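Local coordinates for protein putative NADPH-dependent oxidoreductase (Desulfitobacterium hafniense DCB-2, PDB 3DB2) that is a putative NADPH-dependent oxidoreductase that probably uses a nicotinamide cofactor to oxidise or reduce an unidentified substrate, at residues L129-I139 against I243-Y254. Residues are numbered along the deposited sequence; the frame is centred on the assembly and turned at random. Where two conformers were deposited one is given.
Sequences LGALRKMKEMI and INVYGTKANLFY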
loop_
_atom_site.group_PDB
_atom_site.type_symbol
_atom_site.label_atom_id
_atom_site.label_comp_id
_atom_site.label_asym_id
_atom_site.label_seq_id
_atom_site.Cartn_x
_atom_site.Cartn_y
_atom_site.Cartn_z
ATOM N N LEU C 129 11.575 -18.275 3.398
ATOM C CA LEU C 129 12.005 -17.657 4.639
ATOM C C LEU C 129 11.125 -18.126 5.795
ATOM O O LEU C 129 9.954 -18.385 5.552
ATOM C CB LEU C 129 11.959 -16.142 4.522
ATOM C CG LEU C 129 13.055 -15.495 3.657
ATOM C CD1 LEU C 129 12.769 -14.031 3.417
ATOM C CD2 LEU C 129 14.416 -15.649 4.341
ATOM N N GLY C 130 11.692 -18.231 6.998
ATOM C CA GLY C 130 10.899 -18.703 8.136
ATOM C C GLY C 130 9.729 -17.744 8.353
ATOM O O GLY C 130 8.654 -18.151 8.748
ATOM N N ALA C 131 9.939 -16.464 8.068
ATOM C CA ALA C 131 8.855 -15.488 8.257
ATOM C C ALA C 131 7.723 -15.763 7.291
ATOM O O ALA C 131 6.580 -15.708 7.716
ATOM C CB ALA C 131 9.380 -14.091 8.093
ATOM N N LEU C 132 7.990 -16.061 6.019
ATOM C CA LEU C 132 6.880 -16.276 5.089
ATOM C C LEU C 132 6.142 -17.575 5.384
ATOM O O LEU C 132 4.897 -17.734 5.280
ATOM C CB LEU C 132 7.449 -16.231 3.670
ATOM C CG LEU C 132 7.394 -14.895 2.949
ATOM C CD1 LEU C 132 5.951 -14.438 2.742
ATOM C CD2 LEU C 132 8.205 -13.852 3.725
ATOM N N ARG C 133 6.918 -18.580 5.798
ATOM C CA ARG C 133 6.362 -19.857 6.256
ATOM C C ARG C 133 5.435 -19.670 7.468
ATOM O O ARG C 133 4.382 -20.302 7.553
ATOM C CB ARG C 133 7.450 -20.871 6.577
ATOM C CG ARG C 133 8.313 -21.336 5.427
ATOM C CD ARG C 133 7.496 -21.855 4.258
ATOM N NE ARG C 133 8.242 -22.567 3.247
ATOM C CZ ARG C 133 7.933 -22.871 1.998
ATOM N NH1 ARG C 133 6.790 -22.536 1.435
ATOM N NH2 ARG C 133 8.797 -23.553 1.244
ATOM N N LYS C 134 5.814 -18.802 8.389
ATOM C CA LYS C 134 5.023 -18.585 9.595
ATOM C C LYS C 134 3.765 -17.830 9.211
ATOM O O LYS C 134 2.636 -18.138 9.634
ATOM C CB LYS C 134 5.895 -17.864 10.624
ATOM C CG LYS C 134 5.180 -17.466 11.901
ATOM C CD LYS C 134 4.838 -18.735 12.672
ATOM C CE LYS C 134 3.761 -18.457 13.703
ATOM N NZ LYS C 134 4.271 -18.834 15.052
HETATM N N MSE C 135 3.933 -16.804 8.368
HETATM C CA MSE C 135 2.765 -16.030 7.921
HETATM C C MSE C 135 1.749 -16.919 7.225
HETATM O O MSE C 135 0.528 -16.764 7.370
HETATM C CB MSE C 135 3.196 -14.847 7.040
HETATM C CG MSE C 135 3.968 -13.785 7.827
HETATM SE SE MSE C 135 4.872 -12.545 6.580
HETATM C CE MSE C 135 3.249 -11.597 6.129
ATOM N N LYS C 136 2.197 -17.887 6.463
ATOM C CA LYS C 136 1.383 -18.837 5.741
ATOM C C LYS C 136 0.604 -19.690 6.743
ATOM O O LYS C 136 -0.619 -19.898 6.637
ATOM C CB LYS C 136 2.258 -19.699 4.818
ATOM C CG LYS C 136 1.453 -20.694 3.988
ATOM C CD LYS C 136 0.372 -19.944 3.225
ATOM C CE LYS C 136 -0.038 -20.698 1.967
ATOM N NZ LYS C 136 -1.470 -20.439 1.652
ATOM N N GLU C 137 1.300 -20.175 7.744
ATOM C CA GLU C 137 0.675 -20.939 8.833
ATOM C C GLU C 137 -0.439 -20.130 9.487
ATOM O O GLU C 137 -1.566 -20.630 9.626
ATOM C CB GLU C 137 1.736 -21.296 9.846
ATOM C CG GLU C 137 1.465 -22.325 10.923
ATOM C CD GLU C 137 2.823 -22.846 11.413
ATOM O OE1 GLU C 137 3.322 -23.814 10.799
ATOM O OE2 GLU C 137 3.377 -22.264 12.371
HETATM N N MSE C 138 -0.120 -18.886 9.857
HETATM C CA MSE C 138 -1.096 -18.046 10.556
HETATM C C MSE C 138 -2.330 -17.800 9.717
HETATM O O MSE C 138 -3.465 -17.757 10.214
HETATM C CB MSE C 138 -0.463 -16.747 11.039
HETATM C CG MSE C 138 0.576 -16.983 12.127
HETATM SE SE MSE C 138 1.663 -15.419 12.544
HETATM C CE MSE C 138 0.679 -14.821 14.118
ATOM N N ILE C 139 -2.146 -17.646 8.405
ATOM C CA ILE C 139 -3.272 -17.460 7.497
ATOM C C ILE C 139 -4.024 -18.767 7.320
ATOM O O ILE C 139 -5.257 -18.801 7.283
ATOM C CB ILE C 139 -2.759 -16.940 6.141
ATOM C CG1 ILE C 139 -2.219 -15.500 6.234
ATOM C CG2 ILE C 139 -3.780 -17.062 5.028
ATOM C CD1 ILE C 139 -1.430 -15.088 5.006
ATOM N N ILE C 243 5.507 -6.542 3.904
ATOM C CA ILE C 243 4.253 -7.207 3.632
ATOM C C ILE C 243 3.331 -6.937 4.842
ATOM O O ILE C 243 3.730 -7.184 5.989
ATOM C CB ILE C 243 4.413 -8.723 3.440
ATOM C CG1 ILE C 243 5.500 -9.101 2.429
ATOM C CG2 ILE C 243 3.098 -9.411 3.063
ATOM C CD1 ILE C 243 5.595 -10.569 2.102
ATOM N N ASN C 244 2.160 -6.414 4.554
ATOM C CA ASN C 244 1.153 -6.140 5.575
ATOM C C ASN C 244 -0.043 -7.011 5.156
ATOM O O ASN C 244 -0.501 -6.960 4.022
ATOM C CB ASN C 244 0.696 -4.696 5.657
ATOM C CG ASN C 244 1.842 -3.728 5.914
ATOM O OD1 ASN C 244 2.722 -4.036 6.688
ATOM N ND2 ASN C 244 1.829 -2.584 5.277
ATOM N N VAL C 245 -0.523 -7.797 6.079
ATOM C CA VAL C 245 -1.672 -8.663 5.908
ATOM C C VAL C 245 -2.765 -8.224 6.906
ATOM O O VAL C 245 -2.474 -8.138 8.096
ATOM C CB VAL C 245 -1.306 -10.120 6.191
ATOM C CG1 VAL C 245 -2.468 -11.039 5.904
ATOM C CG2 VAL C 245 -0.082 -10.517 5.363
ATOM N N TYR C 246 -3.943 -7.978 6.383
ATOM C CA TYR C 246 -5.081 -7.525 7.167
ATOM C C TYR C 246 -6.065 -8.692 7.306
ATOM O O TYR C 246 -6.541 -9.175 6.269
ATOM C CB TYR C 246 -5.741 -6.337 6.460
ATOM C CG TYR C 246 -4.736 -5.196 6.344
ATOM C CD1 TYR C 246 -4.464 -4.390 7.438
ATOM C CD2 TYR C 246 -4.048 -4.930 5.163
ATOM C CE1 TYR C 246 -3.553 -3.355 7.347
ATOM C CE2 TYR C 246 -3.144 -3.880 5.098
ATOM C CZ TYR C 246 -2.880 -3.085 6.179
ATOM O OH TYR C 246 -1.962 -2.024 6.140
ATOM N N GLY C 247 -6.326 -9.066 8.545
ATOM C CA GLY C 247 -7.165 -10.195 8.909
ATOM C C GLY C 247 -8.309 -9.739 9.789
ATOM O O GLY C 247 -8.219 -8.623 10.336
ATOM N N THR C 248 -9.373 -10.567 9.869
ATOM C CA THR C 248 -10.559 -10.100 10.618
ATOM C C THR C 248 -10.321 -10.149 12.116
ATOM O O THR C 248 -11.017 -9.446 12.861
ATOM C CB THR C 248 -11.822 -10.905 10.243
ATOM O OG1 THR C 248 -11.470 -12.293 10.402
ATOM C CG2 THR C 248 -12.243 -10.719 8.788
ATOM N N LYS C 249 -9.367 -10.946 12.578
ATOM C CA LYS C 249 -8.977 -11.039 13.968
ATOM C C LYS C 249 -7.649 -10.351 14.280
ATOM O O LYS C 249 -7.364 -10.001 15.415
ATOM C CB LYS C 249 -8.780 -12.488 14.420
ATOM C CG LYS C 249 -9.927 -13.463 14.290
ATOM C CD LYS C 249 -9.661 -14.714 15.120
ATOM C CE LYS C 249 -9.270 -15.928 14.320
ATOM N NZ LYS C 249 -10.382 -16.651 13.644
ATOM N N ALA C 250 -6.792 -10.202 13.246
ATOM C CA ALA C 250 -5.445 -9.694 13.515
ATOM C C ALA C 250 -4.763 -9.226 12.223
ATOM O O ALA C 250 -5.069 -9.810 11.183
ATOM C CB ALA C 250 -4.613 -10.800 14.166
ATOM N N ASN C 251 -3.869 -8.255 12.348
ATOM C CA ASN C 251 -3.048 -7.861 11.190
ATOM C C ASN C 251 -1.594 -8.278 11.398
ATOM O O ASN C 251 -1.120 -8.288 12.523
ATOM C CB ASN C 251 -3.115 -6.364 11.015
ATOM C CG ASN C 251 -4.502 -5.842 10.748
ATOM O OD1 ASN C 251 -5.333 -6.471 10.134
ATOM N ND2 ASN C 251 -4.762 -4.628 11.245
ATOM N N LEU C 252 -0.892 -8.580 10.315
ATOM C CA LEU C 252 0.537 -8.844 10.378
ATOM C C LEU C 252 1.311 -7.760 9.617
ATOM O O LEU C 252 0.883 -7.397 8.506
ATOM C CB LEU C 252 0.842 -10.182 9.743
ATOM C CG LEU C 252 0.079 -11.396 10.216
ATOM C CD1 LEU C 252 0.369 -12.589 9.324
ATOM C CD2 LEU C 252 0.430 -11.675 11.674
ATOM N N PHE C 253 2.401 -7.344 10.207
ATOM C CA PHE C 253 3.316 -6.369 9.593
ATOM C C PHE C 253 4.725 -6.948 9.584
ATOM O O PHE C 253 5.338 -7.140 10.620
ATOM C CB PHE C 253 3.340 -5.044 10.351
ATOM C CG PHE C 253 1.974 -4.442 10.602
ATOM C CD1 PHE C 253 1.222 -3.978 9.539
ATOM C CD2 PHE C 253 1.481 -4.353 11.901
ATOM C CE1 PHE C 253 -0.025 -3.413 9.778
ATOM C CE2 PHE C 253 0.220 -3.804 12.136
ATOM C CZ PHE C 253 -0.534 -3.377 11.067
ATOM N N TYR C 254 5.233 -7.213 8.398
ATOM C CA TYR C 254 6.554 -7.779 8.162
ATOM C C TYR C 254 7.435 -6.752 7.435
ATOM O O TYR C 254 6.956 -6.103 6.497
ATOM C CB TYR C 254 6.458 -9.034 7.324
ATOM C CG TYR C 254 7.716 -9.678 6.812
ATOM C CD1 TYR C 254 8.567 -10.365 7.670
ATOM C CD2 TYR C 254 8.071 -9.626 5.462
ATOM C CE1 TYR C 254 9.722 -10.952 7.198
ATOM C CE2 TYR C 254 9.235 -10.236 5.000
ATOM C CZ TYR C 254 10.060 -10.898 5.872
ATOM O OH TYR C 254 11.223 -11.525 5.464
#
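Tyr254 N donates to Ile243 O at 2.8 Å, and Ile243 N returns a bond to Tyr254 O. They form a hydrogen-bonded antiparallel pair, as do Val245 and Leu252, and all four side chains face helix 130-139. The helix runs nearly parallel to strand 243-247, at 10°. The Tyr254 ring lies at the start of the helix, its CG anti to the backbone N (chi1 172°). Ala131 CB presses on Tyr254 CE1, a tight 3.3 Å. Leu132 CD2 meets Tyr254 CE2, and Leu129 CD1 touches Tyr254 OH at 3.6 Å. The selenium SE of Met135, a selenomethionine, sits 4.6 Å from the Tyr254 ring centroid, an oblique Met-aromatic contact. The bend at chi3 (76°) carries Met135 CE to Val245 CG2 at 3.6 Å and to Ile243 CG2. Leu252 divides its branches: CD1 meets Met135 CG, and CD2 reaches Met138 SE at 4.0 Å. Were Tyr254 an alanine, Leu129, Ala131 and Leu132 would probably lose their ring contacts, Met135 SE would keep only the CB, and a gap would be likely to open beneath the first helical turn. Outside the pair, Asp268 accepts bonds from Gly130 N and Ala131 N. The contact packs the helix on one face of the C-terminal domain's mixed sheet. No hydrogen bond crosses it. Cohesion therefore probably rests on buried apolar packing and the Met-aromatic contact, which sulfur would make in unlabelled protein.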